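Local atomic coordinates of aromatic amino acid beta-eliminating lyase/threonine aldolase (Exiguobacterium sibiricum, PDB entry 3LWS), a protein that belongs to the beta-eliminating lyase family of pyridoxal-phosphate-dependent enzymes and has the aminotransferase-like fold. Residues T12-I16 with G313-V317; F52-F56 with A247-E252; T86-A92 with D135-L140; A152-L158 with Y185-T189; K304-V308 with R351-F356. All blocks are in the same frame, centred on the assembly; numbering follows the deposited sequence.

Three of the contacts belong to the larger, cofactor-binding part of this aminotransferase-like fold. Interaction 3 pairs two parallel strands of the seven-stranded sheet, interaction 4 joins helices 155-167 and 179-186, and interaction 2 packs helix 49-60 on helix 241-254; their centres are about 23 to 31 Å apart. Interactions 1 and 5 lie together, about 12 Å between centres, and touch where V317, F316, L305, V308 and L352 pack. Along the chain, interactions 3 and 4 follow one another between the halves of interaction 2, and all three fall between the halves of interaction 1. Pairing 12-16 with 313-317 brings the start of the chain to its C-terminal part, where helices 298-312 and 342-355 form interaction 5.

Interaction 1: residues T12-I16 with G313-V317; sequences TTGQI and GLGFV
T13 and G14 meet G313 at the start of a two-stranded parallel sheet, in which G14 and Q15 pair with L314 and G315. The carbonyl oxygen of G313, the first residue beyond helix 298-312, accepts three bonds: from T13 N (2.7 Å), from T13 OG1, which sits above the carbonyl plane, and from G14 N at a longer 3.3 Å. Further along, G315 N donates almost straight to G14 O at 2.7 Å, and I16 N to G315 O. The I16 side chain then follows the partner strand. Its CB is 4.1 Å from G315 O, and with chi1 at 60° CG1 is turned closer to that same oxygen, 3.5 Å away. CG2 branches toward L314 CD1. Beyond CG1, the terminal CD1 reaches the next residue, F316; the I16 side chain also touches L268 and F272 of helix 258-273. The N-terminal segment is thereby joined to the C-terminal part of the chain. I16 CD1 ends 3.3 Å from F316 O and 4.2 Å from F316 CD2.

Interaction 2: residues F52-F56 with A247-E252; sequences FEQKF and ADYYYE
K55 carries CG anti to its backbone N (chi1 177°) and stays extended to the tip, which brings NZ across to D248 and E252, while Y251, with CG likewise anti to N, turns a ring face toward F56. The result is a helix-helix contact between 52-56 and 247-252, whose axes run 35° apart and approach no closer than 12.3 Å, a gap filled by long and aromatic side chains. K55 NZ forms two salt bridges, at 2.7 Å to D248 OD1 and at a notably short 2.5 Å to E252 OE2. The aspartate oxygen is approached on its syn side and the glutamate oxygen on its anti side, each somewhat out of the carboxylate plane. The E252 chain is bent at chi2, and its OE2 meets NZ there. Two acids around one ammonium would be expected to keep the lysine protonated. On the more buried side, F56 drives its edge into the middle of the Y251 ring in a T-shaped stack, planes at 79°, with F56 CZ 3.6 Å from Y251 CG. F52 presents its ring edge to D248, CE2 lying 3.6 Å from D248 CB. F204, two residues before the cofactor-bearing K206, packs edge-to-face with both F52 and F56. D248 OD1 also lies at the edge of the F56 ring, 4.0 Å from F56 CE2.

Interaction 3: residues T86-A92 with D135-L140; sequences TDNRTVA and DIACLL
N88 ND2 donates to D135 O at 2.9 Å, coming from well above the carbonyl plane although the oxygen lies close to the plane of the N88 amide. The other end of that amide is held within its own loop: N88 OD1 accepts from T90 N at 2.9 Å, in the carbonyl plane, closing an Asx turn. Both ends are engaged, which should fix the flip of the amide, and it is laid alongside I136 and A137, an arrangement made possible by CG standing anti to the backbone N (chi1 -172°). T86, just before the Schellman motif at D87, brings OG1 to 3.0 Å from A137 CB; that hydroxyl has its polar partners in W82 and S83. From here the chain enters the central sheet of the aminotransferase-like fold, strands 90-93 and 138-142 running parallel between 114-117 and 171-176. The pairing begins with A137 N bonding to T90 O, leaving the buried C138 N without a partner. Next, A92 N donates to C138 O at 2.9 Å and L140 N to A92 O. The I136 and T90 side chains cross at about a right angle, with their CG2 methyls 3.9 Å apart, and I136 CD1 packs 3.6 Å from A92 CB.

Interaction 4: residues A152-L158 with Y185-T189; sequences APAFSEL and YYEKT
The F155 ring has the end of K188 spread over one face, and the Y186 ring meets the carbonyl of P153 at its edge. K188 CE sits above the middle of the F155 ring, 3.7 Å from its centroid and only 7° off the normal, a CH-pi contact; NZ, a little further along, makes a cation-pi interaction at 4.2 Å from the same centroid. A bend in the lysine at chi2 (-78°) folds it over the phenyl group. Y186 directs its OH to P153 O in a short bond of 2.6 Å that lies in the carbonyl plane. A152 CB and L158 CD1 close around the phenol end, at 3.4 and 3.7 Å from Y186 OH, and F155 CB packs nearer the root of the ring by Y186 CD1. The neighbouring Y185 covers part of one Y186 face with CD2. Its own hydroxyl is joined through a water molecule to A152 O, 2.6 Å from that water. Together these contacts set the first turn of helix 155-167 and the residues leading into it against the C-terminal end of helix 179-186, with I193 of helix 190-194 touching F155, Y186 and K188.

Interaction 5: residues K304-V308 with R351-F356; sequences KLEQV and RLRQAF
V308 points its CG2 methyl into the partner helix, 3.7 Å from A355 CB, and its CG1 toward L352. Beside it, L305 and L352 lie side by side and point the same way, CD2 of L305 4.0 Å from CD1 of L352. F356 swings its ring back across the contact at about a right angle to L305, so that L305 CD2 also comes near F356 CE1. K304, extended beyond CG, passes over one face of that ring toward its rim, CD being 4.1 Å from F356 CE2; the same methylene lies 3.6 Å from A355 O. These residues form an antiparallel helix pair, 304-308 of helix 298-312 against 351-355 of helix 342-355, with axes at 154° and 9.6 Å apart. F316, which follows the short strand 314-315, packs against V308 and L352. At the other end of the contact, Q307 and R351 meet at about a right angle, amide and guanidinium planes 73° apart. Q307 CD lies at the edge of the guanidinium, near its plane, 3.2 Å from R351 NH2, yet the angle to Q307 OE1 is too poor for a hydrogen bond. The arginine is bent at chi2 (60°), and its firm polar partner is E311, one helical turn beyond Q307, which forms a salt bridge with R351 NE. V308 CG2 comes within 4.3 Å of R351 NH1.

Interaction 1: residues T12-I16 with G313-V317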
# COMPACT_ATOMS: atom_id res chain seq x y z
N THR A 12 24.62 -18.94 3.14
CA THR A 12 24.32 -20.36 2.86
C THR A 12 23.76 -20.52 1.45
O THR A 12 23.22 -19.58 0.86
CB THR A 12 23.33 -21.02 3.86
OG1 THR A 12 22.07 -20.32 3.83
CG2 THR A 12 23.91 -21.06 5.24
N THR A 13 23.89 -21.74 0.95
CA THR A 13 23.51 -22.08 -0.41
C THR A 13 22.19 -22.86 -0.41
O THR A 13 21.63 -23.16 -1.47
CB THR A 13 24.62 -22.91 -1.03
OG1 THR A 13 24.66 -24.18 -0.37
CG2 THR A 13 25.96 -22.23 -0.81
N GLY A 14 21.69 -23.17 0.78
CA GLY A 14 20.35 -23.72 0.93
C GLY A 14 19.88 -23.57 2.36
O GLY A 14 20.70 -23.39 3.26
N GLN A 15 18.57 -23.67 2.56
CA GLN A 15 17.96 -23.44 3.87
C GLN A 15 16.85 -24.44 4.09
O GLN A 15 16.22 -24.91 3.11
CB GLN A 15 17.36 -22.04 3.97
CG GLN A 15 18.32 -20.92 3.75
CD GLN A 15 18.47 -20.57 2.29
OE1 GLN A 15 17.48 -20.56 1.55
NE2 GLN A 15 19.71 -20.28 1.86
N ILE A 16 16.60 -24.74 5.37
CA ILE A 16 15.45 -25.55 5.75
C ILE A 16 14.14 -24.74 5.73
O ILE A 16 13.07 -25.29 5.46
CB ILE A 16 15.65 -26.27 7.11
CG1 ILE A 16 15.86 -25.26 8.23
CG2 ILE A 16 16.86 -27.24 7.01
CD1 ILE A 16 15.91 -25.87 9.62
N GLY A 313 27.23 -24.75 4.64
CA GLY A 313 26.54 -23.93 3.64
C GLY A 313 25.02 -24.19 3.60
O GLY A 313 24.33 -23.75 2.65
N LEU A 314 24.52 -24.89 4.62
CA LEU A 314 23.09 -25.12 4.89
C LEU A 314 22.52 -24.27 6.08
O LEU A 314 22.97 -24.42 7.22
CB LEU A 314 22.90 -26.61 5.27
CG LEU A 314 21.50 -27.14 5.56
CD1 LEU A 314 20.50 -26.61 4.56
CD2 LEU A 314 21.48 -28.72 5.58
N GLY A 315 21.54 -23.41 5.79
CA GLY A 315 20.87 -22.56 6.81
C GLY A 315 19.82 -23.27 7.66
O GLY A 315 18.75 -23.63 7.16
N PHE A 316 20.12 -23.51 8.93
CA PHE A 316 19.14 -24.06 9.91
C PHE A 316 18.39 -22.94 10.64
O PHE A 316 17.18 -23.03 10.86
CB PHE A 316 19.80 -24.94 10.96
CG PHE A 316 20.43 -26.19 10.41
CD1 PHE A 316 21.72 -26.15 9.88
CD2 PHE A 316 19.73 -27.37 10.39
CE1 PHE A 316 22.31 -27.29 9.36
CE2 PHE A 316 20.30 -28.52 9.87
CZ PHE A 316 21.59 -28.48 9.35
N VAL A 317 19.13 -21.88 11.00
CA VAL A 317 18.69 -20.84 11.94
C VAL A 317 19.26 -19.51 11.46
O VAL A 317 20.48 -19.36 11.36
CB VAL A 317 19.22 -21.13 13.35
CG1 VAL A 317 18.86 -20.01 14.40
CG2 VAL A 317 18.70 -22.48 13.83

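Interaction 2: residues F52-F56 with A247-E252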
# COMPACT_ATOMS: atom_id res chain seq x y z
N PHE A 52 -9.89 -11.08 -9.36
CA PHE A 52 -9.15 -11.64 -8.24
C PHE A 52 -10.02 -11.70 -7.00
O PHE A 52 -10.02 -12.70 -6.27
CB PHE A 52 -7.85 -10.86 -7.97
CG PHE A 52 -6.99 -11.46 -6.91
CD1 PHE A 52 -7.16 -11.11 -5.56
CD2 PHE A 52 -5.98 -12.33 -7.23
CE1 PHE A 52 -6.37 -11.65 -4.58
CE2 PHE A 52 -5.16 -12.86 -6.24
CZ PHE A 52 -5.36 -12.52 -4.91
N GLU A 53 -10.75 -10.61 -6.77
CA GLU A 53 -11.61 -10.51 -5.62
C GLU A 53 -12.71 -11.58 -5.71
O GLU A 53 -12.97 -12.28 -4.75
CB GLU A 53 -12.14 -9.09 -5.48
CG GLU A 53 -11.11 -8.07 -4.94
CD GLU A 53 -11.67 -6.64 -4.73
OE1 GLU A 53 -12.80 -6.30 -5.19
OE2 GLU A 53 -10.97 -5.85 -4.07
N GLN A 54 -13.34 -11.74 -6.87
CA GLN A 54 -14.41 -12.78 -7.04
C GLN A 54 -13.86 -14.20 -6.82
O GLN A 54 -14.48 -15.02 -6.13
CB GLN A 54 -15.01 -12.68 -8.44
CG GLN A 54 -15.71 -11.34 -8.70
CD GLN A 54 -16.06 -11.11 -10.19
OE1 GLN A 54 -15.66 -11.89 -11.08
NE2 GLN A 54 -16.82 -10.04 -10.46
N LYS A 55 -12.70 -14.46 -7.42
CA LYS A 55 -11.98 -15.71 -7.24
C LYS A 55 -11.85 -16.10 -5.78
O LYS A 55 -12.23 -17.21 -5.38
CB LYS A 55 -10.58 -15.59 -7.88
CG LYS A 55 -9.70 -16.82 -7.70
CD LYS A 55 -8.46 -16.73 -8.54
CE LYS A 55 -7.65 -18.01 -8.43
NZ LYS A 55 -6.43 -18.03 -9.27
N PHE A 56 -11.33 -15.18 -4.97
CA PHE A 56 -11.14 -15.44 -3.58
C PHE A 56 -12.40 -15.25 -2.74
O PHE A 56 -12.49 -15.86 -1.70
CB PHE A 56 -9.92 -14.69 -3.06
CG PHE A 56 -8.66 -15.34 -3.48
CD1 PHE A 56 -8.18 -16.42 -2.80
CD2 PHE A 56 -8.05 -14.99 -4.68
CE1 PHE A 56 -7.05 -17.08 -3.24
CE2 PHE A 56 -6.94 -15.65 -5.13
CZ PHE A 56 -6.44 -16.69 -4.42
N ALA A 247 0.46 -12.06 -6.33
CA ALA A 247 -0.32 -12.84 -5.36
C ALA A 247 -1.00 -14.04 -5.98
O ALA A 247 -0.88 -15.18 -5.49
CB ALA A 247 -1.39 -11.92 -4.71
N ASP A 248 -1.71 -13.80 -7.08
CA ASP A 248 -2.39 -14.87 -7.80
C ASP A 248 -1.43 -15.91 -8.38
O ASP A 248 -1.70 -17.10 -8.28
CB ASP A 248 -3.23 -14.28 -8.95
CG ASP A 248 -4.48 -15.09 -9.25
OD1 ASP A 248 -4.83 -15.99 -8.47
OD2 ASP A 248 -5.12 -14.80 -10.24
N TYR A 249 -0.32 -15.45 -8.97
CA TYR A 249 0.73 -16.34 -9.47
C TYR A 249 1.30 -17.26 -8.41
O TYR A 249 1.47 -18.45 -8.68
CB TYR A 249 1.90 -15.56 -10.08
CG TYR A 249 3.04 -16.43 -10.60
CD1 TYR A 249 3.10 -16.80 -11.93
CD2 TYR A 249 4.07 -16.85 -9.77
CE1 TYR A 249 4.13 -17.62 -12.41
CE2 TYR A 249 5.12 -17.67 -10.26
CZ TYR A 249 5.12 -18.03 -11.58
OH TYR A 249 6.14 -18.81 -12.07
N TYR A 250 1.65 -16.72 -7.22
CA TYR A 250 2.23 -17.59 -6.17
C TYR A 250 1.16 -18.46 -5.54
O TYR A 250 1.44 -19.57 -5.10
CB TYR A 250 3.08 -16.80 -5.17
CG TYR A 250 4.33 -16.33 -5.87
CD1 TYR A 250 5.32 -17.24 -6.24
CD2 TYR A 250 4.51 -15.01 -6.24
CE1 TYR A 250 6.43 -16.84 -6.93
CE2 TYR A 250 5.62 -14.61 -6.93
CZ TYR A 250 6.56 -15.52 -7.28
OH TYR A 250 7.68 -15.11 -7.95
N TYR A 251 -0.08 -17.97 -5.54
CA TYR A 251 -1.21 -18.81 -5.15
C TYR A 251 -1.33 -20.02 -6.09
O TYR A 251 -1.32 -21.16 -5.63
CB TYR A 251 -2.53 -18.02 -5.08
CG TYR A 251 -3.70 -18.92 -4.79
CD1 TYR A 251 -3.99 -19.32 -3.49
CD2 TYR A 251 -4.50 -19.42 -5.83
CE1 TYR A 251 -5.06 -20.17 -3.22
CE2 TYR A 251 -5.57 -20.28 -5.55
CZ TYR A 251 -5.84 -20.65 -4.26
OH TYR A 251 -6.89 -21.48 -3.97
N GLU A 252 -1.41 -19.77 -7.39
CA GLU A 252 -1.53 -20.89 -8.32
C GLU A 252 -0.32 -21.81 -8.21
O GLU A 252 -0.50 -23.04 -8.17
CB GLU A 252 -1.76 -20.41 -9.76
CG GLU A 252 -3.11 -19.78 -9.94
CD GLU A 252 -4.26 -20.74 -9.65
OE1 GLU A 252 -4.13 -21.94 -9.96
OE2 GLU A 252 -5.28 -20.29 -9.09

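Interaction 3: residues T86-A92 with D135-L140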
# COMPACT_ATOMS: atom_id res chain seq x y z
N THR A 86 -22.33 -3.44 15.71
CA THR A 86 -22.85 -3.92 17.00
C THR A 86 -22.95 -2.86 18.07
O THR A 86 -23.29 -3.20 19.20
CB THR A 86 -21.92 -5.00 17.60
OG1 THR A 86 -20.60 -4.44 17.74
CG2 THR A 86 -21.88 -6.26 16.71
N ASP A 87 -22.57 -1.62 17.75
CA ASP A 87 -22.51 -0.53 18.73
C ASP A 87 -21.72 -0.95 19.99
O ASP A 87 -22.10 -0.61 21.10
CB ASP A 87 -23.91 -0.06 19.14
CG ASP A 87 -24.85 0.18 17.93
OD1 ASP A 87 -24.51 1.01 17.06
OD2 ASP A 87 -25.93 -0.44 17.90
N ASN A 88 -20.66 -1.71 19.80
CA ASN A 88 -19.84 -2.19 20.89
C ASN A 88 -18.39 -1.91 20.52
O ASN A 88 -17.89 -2.36 19.48
CB ASN A 88 -20.11 -3.68 21.15
CG ASN A 88 -19.43 -4.21 22.41
OD1 ASN A 88 -18.23 -4.01 22.62
ND2 ASN A 88 -20.18 -4.93 23.24
N ARG A 89 -17.73 -1.13 21.36
CA ARG A 89 -16.35 -0.72 21.13
C ARG A 89 -15.29 -1.64 21.74
O ARG A 89 -14.15 -1.24 21.90
CB ARG A 89 -16.15 0.69 21.63
CG ARG A 89 -16.98 1.69 20.83
CD ARG A 89 -16.77 3.07 21.29
NE ARG A 89 -17.20 4.00 20.25
CZ ARG A 89 -16.87 5.28 20.22
NH1 ARG A 89 -16.14 5.79 21.19
NH2 ARG A 89 -17.27 6.05 19.23
N THR A 90 -15.65 -2.87 22.07
CA THR A 90 -14.69 -3.80 22.66
C THR A 90 -14.55 -5.04 21.77
O THR A 90 -15.55 -5.59 21.32
CB THR A 90 -15.08 -4.20 24.10
OG1 THR A 90 -15.08 -3.03 24.93
CG2 THR A 90 -14.10 -5.24 24.67
N VAL A 91 -13.31 -5.45 21.53
CA VAL A 91 -13.02 -6.67 20.77
C VAL A 91 -12.15 -7.57 21.65
O VAL A 91 -11.50 -7.09 22.59
CB VAL A 91 -12.35 -6.34 19.42
CG1 VAL A 91 -13.23 -5.39 18.58
CG2 VAL A 91 -10.96 -5.76 19.64
N ALA A 92 -12.17 -8.86 21.40
CA ALA A 92 -11.34 -9.78 22.13
C ALA A 92 -10.50 -10.67 21.20
O ALA A 92 -10.91 -11.07 20.08
CB ALA A 92 -12.19 -10.61 23.11
N ASP A 135 -20.44 -9.05 26.70
CA ASP A 135 -20.94 -8.55 25.41
C ASP A 135 -19.82 -7.76 24.74
O ASP A 135 -19.34 -6.75 25.27
CB ASP A 135 -22.20 -7.67 25.58
CG ASP A 135 -23.51 -8.47 25.71
OD1 ASP A 135 -23.57 -9.67 25.36
OD2 ASP A 135 -24.53 -7.87 26.13
N ILE A 136 -19.35 -8.28 23.62
CA ILE A 136 -18.31 -7.61 22.80
C ILE A 136 -18.77 -7.59 21.34
O ILE A 136 -19.68 -8.31 20.98
CB ILE A 136 -16.92 -8.34 22.94
CG1 ILE A 136 -17.01 -9.78 22.44
CG2 ILE A 136 -16.47 -8.32 24.38
CD1 ILE A 136 -15.67 -10.48 22.28
N ALA A 137 -18.15 -6.74 20.52
CA ALA A 137 -18.41 -6.69 19.06
C ALA A 137 -17.87 -7.90 18.31
O ALA A 137 -18.56 -8.49 17.48
CB ALA A 137 -17.81 -5.41 18.46
N CYS A 138 -16.60 -8.25 18.57
CA CYS A 138 -15.89 -9.23 17.75
C CYS A 138 -14.88 -10.07 18.53
O CYS A 138 -14.14 -9.50 19.33
CB CYS A 138 -15.15 -8.51 16.67
SG CYS A 138 -14.43 -9.63 15.44
N LEU A 139 -14.91 -11.39 18.35
CA LEU A 139 -13.80 -12.28 18.75
C LEU A 139 -12.97 -12.55 17.47
O LEU A 139 -13.54 -12.90 16.43
CB LEU A 139 -14.32 -13.58 19.32
CG LEU A 139 -13.34 -14.72 19.64
CD1 LEU A 139 -12.32 -14.29 20.69
CD2 LEU A 139 -14.09 -15.93 20.11
N LEU A 140 -11.65 -12.32 17.55
CA LEU A 140 -10.69 -12.63 16.49
C LEU A 140 -9.93 -13.90 16.91
O LEU A 140 -9.40 -13.98 18.01
CB LEU A 140 -9.69 -11.44 16.27
CG LEU A 140 -8.54 -11.62 15.25
CD1 LEU A 140 -8.11 -10.31 14.59
CD2 LEU A 140 -7.26 -12.33 15.84

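Interaction 4: residues A152-L158 with Y185-T189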
# COMPACT_ATOMS: atom_id res chain seq x y z
N ALA A 152 -3.23 -24.86 17.20
CA ALA A 152 -4.60 -24.50 16.79
C ALA A 152 -5.59 -25.45 17.39
O ALA A 152 -5.24 -26.58 17.73
CB ALA A 152 -4.73 -24.50 15.28
N PRO A 153 -6.82 -24.99 17.58
CA PRO A 153 -7.80 -25.90 18.17
C PRO A 153 -8.28 -26.92 17.12
O PRO A 153 -8.05 -26.72 15.93
CB PRO A 153 -8.91 -24.97 18.65
CG PRO A 153 -8.67 -23.65 18.02
CD PRO A 153 -7.30 -23.61 17.48
N ALA A 154 -8.87 -28.02 17.58
CA ALA A 154 -9.46 -29.04 16.71
C ALA A 154 -10.60 -28.41 15.91
O ALA A 154 -11.21 -27.44 16.35
CB ALA A 154 -9.99 -30.21 17.53
N PHE A 155 -10.90 -28.96 14.73
CA PHE A 155 -11.99 -28.42 13.91
C PHE A 155 -13.33 -28.37 14.66
O PHE A 155 -14.10 -27.43 14.50
CB PHE A 155 -12.16 -29.20 12.61
CG PHE A 155 -13.30 -28.71 11.75
CD1 PHE A 155 -13.12 -27.59 10.93
CD2 PHE A 155 -14.54 -29.32 11.78
CE1 PHE A 155 -14.17 -27.09 10.12
CE2 PHE A 155 -15.60 -28.82 10.96
CZ PHE A 155 -15.40 -27.70 10.15
N SER A 156 -13.62 -29.38 15.47
CA SER A 156 -14.89 -29.43 16.21
C SER A 156 -14.95 -28.32 17.27
O SER A 156 -16.02 -27.79 17.54
CB SER A 156 -15.11 -30.78 16.88
OG SER A 156 -14.38 -30.88 18.09
N GLU A 157 -13.78 -27.99 17.85
CA GLU A 157 -13.72 -26.85 18.78
C GLU A 157 -14.09 -25.55 18.05
O GLU A 157 -14.84 -24.77 18.58
CB GLU A 157 -12.38 -26.68 19.48
CG GLU A 157 -12.53 -25.57 20.54
CD GLU A 157 -11.33 -25.33 21.37
OE1 GLU A 157 -10.40 -26.16 21.36
OE2 GLU A 157 -11.33 -24.27 22.04
N LEU A 158 -13.60 -25.36 16.83
CA LEU A 158 -13.95 -24.18 16.06
C LEU A 158 -15.44 -24.17 15.75
O LEU A 158 -16.03 -23.11 15.74
CB LEU A 158 -13.15 -24.09 14.77
CG LEU A 158 -11.63 -24.05 14.87
CD1 LEU A 158 -11.06 -24.05 13.48
CD2 LEU A 158 -11.12 -22.86 15.63
N TYR A 185 -3.63 -30.38 7.85
CA TYR A 185 -3.90 -30.92 9.18
C TYR A 185 -5.39 -31.01 9.48
O TYR A 185 -5.86 -31.98 10.07
CB TYR A 185 -3.24 -30.04 10.24
CG TYR A 185 -3.67 -30.32 11.63
CD1 TYR A 185 -3.08 -31.34 12.35
CD2 TYR A 185 -4.71 -29.59 12.21
CE1 TYR A 185 -3.50 -31.62 13.63
CE2 TYR A 185 -5.11 -29.87 13.49
CZ TYR A 185 -4.50 -30.87 14.20
OH TYR A 185 -4.92 -31.13 15.49
N TYR A 186 -6.14 -29.98 9.11
CA TYR A 186 -7.59 -30.02 9.35
C TYR A 186 -8.29 -31.02 8.43
O TYR A 186 -9.36 -31.53 8.77
CB TYR A 186 -8.23 -28.66 9.18
CG TYR A 186 -8.05 -27.75 10.36
CD1 TYR A 186 -8.35 -28.19 11.62
CD2 TYR A 186 -7.62 -26.44 10.21
CE1 TYR A 186 -8.21 -27.39 12.72
CE2 TYR A 186 -7.49 -25.59 11.34
CZ TYR A 186 -7.77 -26.09 12.59
OH TYR A 186 -7.65 -25.35 13.74
N GLU A 187 -7.68 -31.29 7.28
CA GLU A 187 -8.29 -32.09 6.22
C GLU A 187 -9.58 -31.41 5.73
O GLU A 187 -10.63 -32.04 5.58
CB GLU A 187 -8.47 -33.56 6.64
CG GLU A 187 -7.15 -34.20 7.00
CD GLU A 187 -7.21 -35.70 7.32
OE1 GLU A 187 -8.21 -36.36 7.05
OE2 GLU A 187 -6.22 -36.22 7.85
N LYS A 188 -9.47 -30.11 5.46
CA LYS A 188 -10.59 -29.28 5.08
C LYS A 188 -10.18 -28.30 3.99
O LYS A 188 -9.01 -27.98 3.86
CB LYS A 188 -11.12 -28.51 6.29
CG LYS A 188 -11.76 -29.36 7.35
CD LYS A 188 -13.17 -29.79 7.01
CE LYS A 188 -13.76 -30.59 8.16
NZ LYS A 188 -15.16 -30.90 7.83
N THR A 189 -11.16 -27.82 3.22
CA THR A 189 -10.93 -26.80 2.21
C THR A 189 -10.92 -25.43 2.87
O THR A 189 -11.42 -25.25 3.96
CB THR A 189 -12.06 -26.72 1.20
OG1 THR A 189 -13.23 -26.25 1.88
CG2 THR A 189 -12.33 -28.09 0.52
O HOH W 1 -5.43 -29.14 17.53

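Interaction 5: residues K304-V308 with R351-F356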
# COMPACT_ATOMS: atom_id res chain seq x y z
N LYS A 304 27.82 -21.87 17.92
CA LYS A 304 27.70 -23.27 17.48
C LYS A 304 27.07 -23.31 16.08
O LYS A 304 27.60 -23.93 15.15
CB LYS A 304 26.87 -24.10 18.45
CG LYS A 304 27.49 -24.28 19.80
CD LYS A 304 26.66 -25.18 20.70
CE LYS A 304 27.30 -25.31 22.09
NZ LYS A 304 26.33 -25.81 23.11
N LEU A 305 25.94 -22.61 15.96
CA LEU A 305 25.20 -22.51 14.71
C LEU A 305 26.02 -21.86 13.61
O LEU A 305 25.99 -22.33 12.48
CB LEU A 305 23.89 -21.74 14.92
CG LEU A 305 22.84 -22.45 15.78
CD1 LEU A 305 21.74 -21.48 16.15
CD2 LEU A 305 22.26 -23.72 15.07
N GLU A 306 26.73 -20.78 13.96
CA GLU A 306 27.62 -20.09 13.06
C GLU A 306 28.58 -21.10 12.40
O GLU A 306 28.66 -21.17 11.21
CB GLU A 306 28.45 -19.03 13.81
CG GLU A 306 29.55 -18.36 12.96
CD GLU A 306 30.51 -17.45 13.73
OE1 GLU A 306 31.16 -17.92 14.71
OE2 GLU A 306 30.63 -16.28 13.34
N GLN A 307 29.29 -21.85 13.22
CA GLN A 307 30.27 -22.81 12.74
C GLN A 307 29.59 -23.83 11.82
O GLN A 307 29.96 -23.95 10.65
CB GLN A 307 30.96 -23.49 13.92
CG GLN A 307 32.11 -24.39 13.51
CD GLN A 307 32.88 -25.01 14.67
OE1 GLN A 307 32.37 -25.16 15.78
NE2 GLN A 307 34.12 -25.40 14.41
N VAL A 308 28.54 -24.47 12.32
CA VAL A 308 27.74 -25.43 11.54
C VAL A 308 27.38 -24.88 10.17
O VAL A 308 27.61 -25.54 9.15
CB VAL A 308 26.44 -25.84 12.29
CG1 VAL A 308 25.45 -26.54 11.37
CG2 VAL A 308 26.75 -26.71 13.51
N ARG A 351 26.58 -32.68 11.03
CA ARG A 351 27.38 -31.56 11.52
C ARG A 351 26.68 -30.80 12.64
O ARG A 351 27.33 -30.39 13.61
CB ARG A 351 27.77 -30.61 10.41
CG ARG A 351 28.77 -29.52 10.87
CD ARG A 351 30.12 -30.10 11.41
NE ARG A 351 30.90 -29.05 12.09
CZ ARG A 351 30.81 -28.74 13.38
NH1 ARG A 351 29.99 -29.39 14.21
NH2 ARG A 351 31.56 -27.76 13.87
N LEU A 352 25.37 -30.61 12.51
CA LEU A 352 24.56 -30.01 13.55
C LEU A 352 24.55 -30.93 14.77
O LEU A 352 24.72 -30.47 15.89
CB LEU A 352 23.14 -29.70 13.05
CG LEU A 352 22.19 -29.09 14.09
CD1 LEU A 352 22.69 -27.71 14.56
CD2 LEU A 352 20.77 -29.03 13.54
N ARG A 353 24.39 -32.24 14.55
CA ARG A 353 24.47 -33.23 15.65
C ARG A 353 25.81 -33.16 16.41
O ARG A 353 25.82 -33.28 17.63
CB ARG A 353 24.23 -34.66 15.13
CG ARG A 353 22.84 -35.20 15.43
CD ARG A 353 22.63 -36.67 15.03
NE ARG A 353 22.05 -36.77 13.70
CZ ARG A 353 22.70 -37.06 12.58
NH1 ARG A 353 23.98 -37.37 12.55
NH2 ARG A 353 22.02 -37.08 11.45
N GLN A 354 26.90 -32.96 15.68
CA GLN A 354 28.22 -32.75 16.32
C GLN A 354 28.27 -31.51 17.24
O GLN A 354 28.99 -31.51 18.20
CB GLN A 354 29.34 -32.62 15.27
CG GLN A 354 29.95 -33.91 14.77
CD GLN A 354 31.17 -33.66 13.85
OE1 GLN A 354 31.64 -32.52 13.68
NE2 GLN A 354 31.69 -34.73 13.27
N ALA A 355 27.52 -30.45 16.91
CA ALA A 355 27.46 -29.24 17.75
C ALA A 355 26.63 -29.39 19.02
O ALA A 355 26.90 -28.68 19.99
CB ALA A 355 26.94 -28.06 16.95
N PHE A 356 25.65 -30.28 19.04
CA PHE A 356 24.70 -30.38 20.16
C PHE A 356 24.62 -31.76 20.82
O PHE A 356 25.63 -32.44 21.02
CB PHE A 356 23.31 -29.98 19.66
CG PHE A 356 23.19 -28.52 19.33
CD1 PHE A 356 23.50 -28.05 18.06
CD2 PHE A 356 22.83 -27.62 20.30
CE1 PHE A 356 23.41 -26.69 17.75
CE2 PHE A 356 22.75 -26.27 20.01
CZ PHE A 356 23.04 -25.80 18.75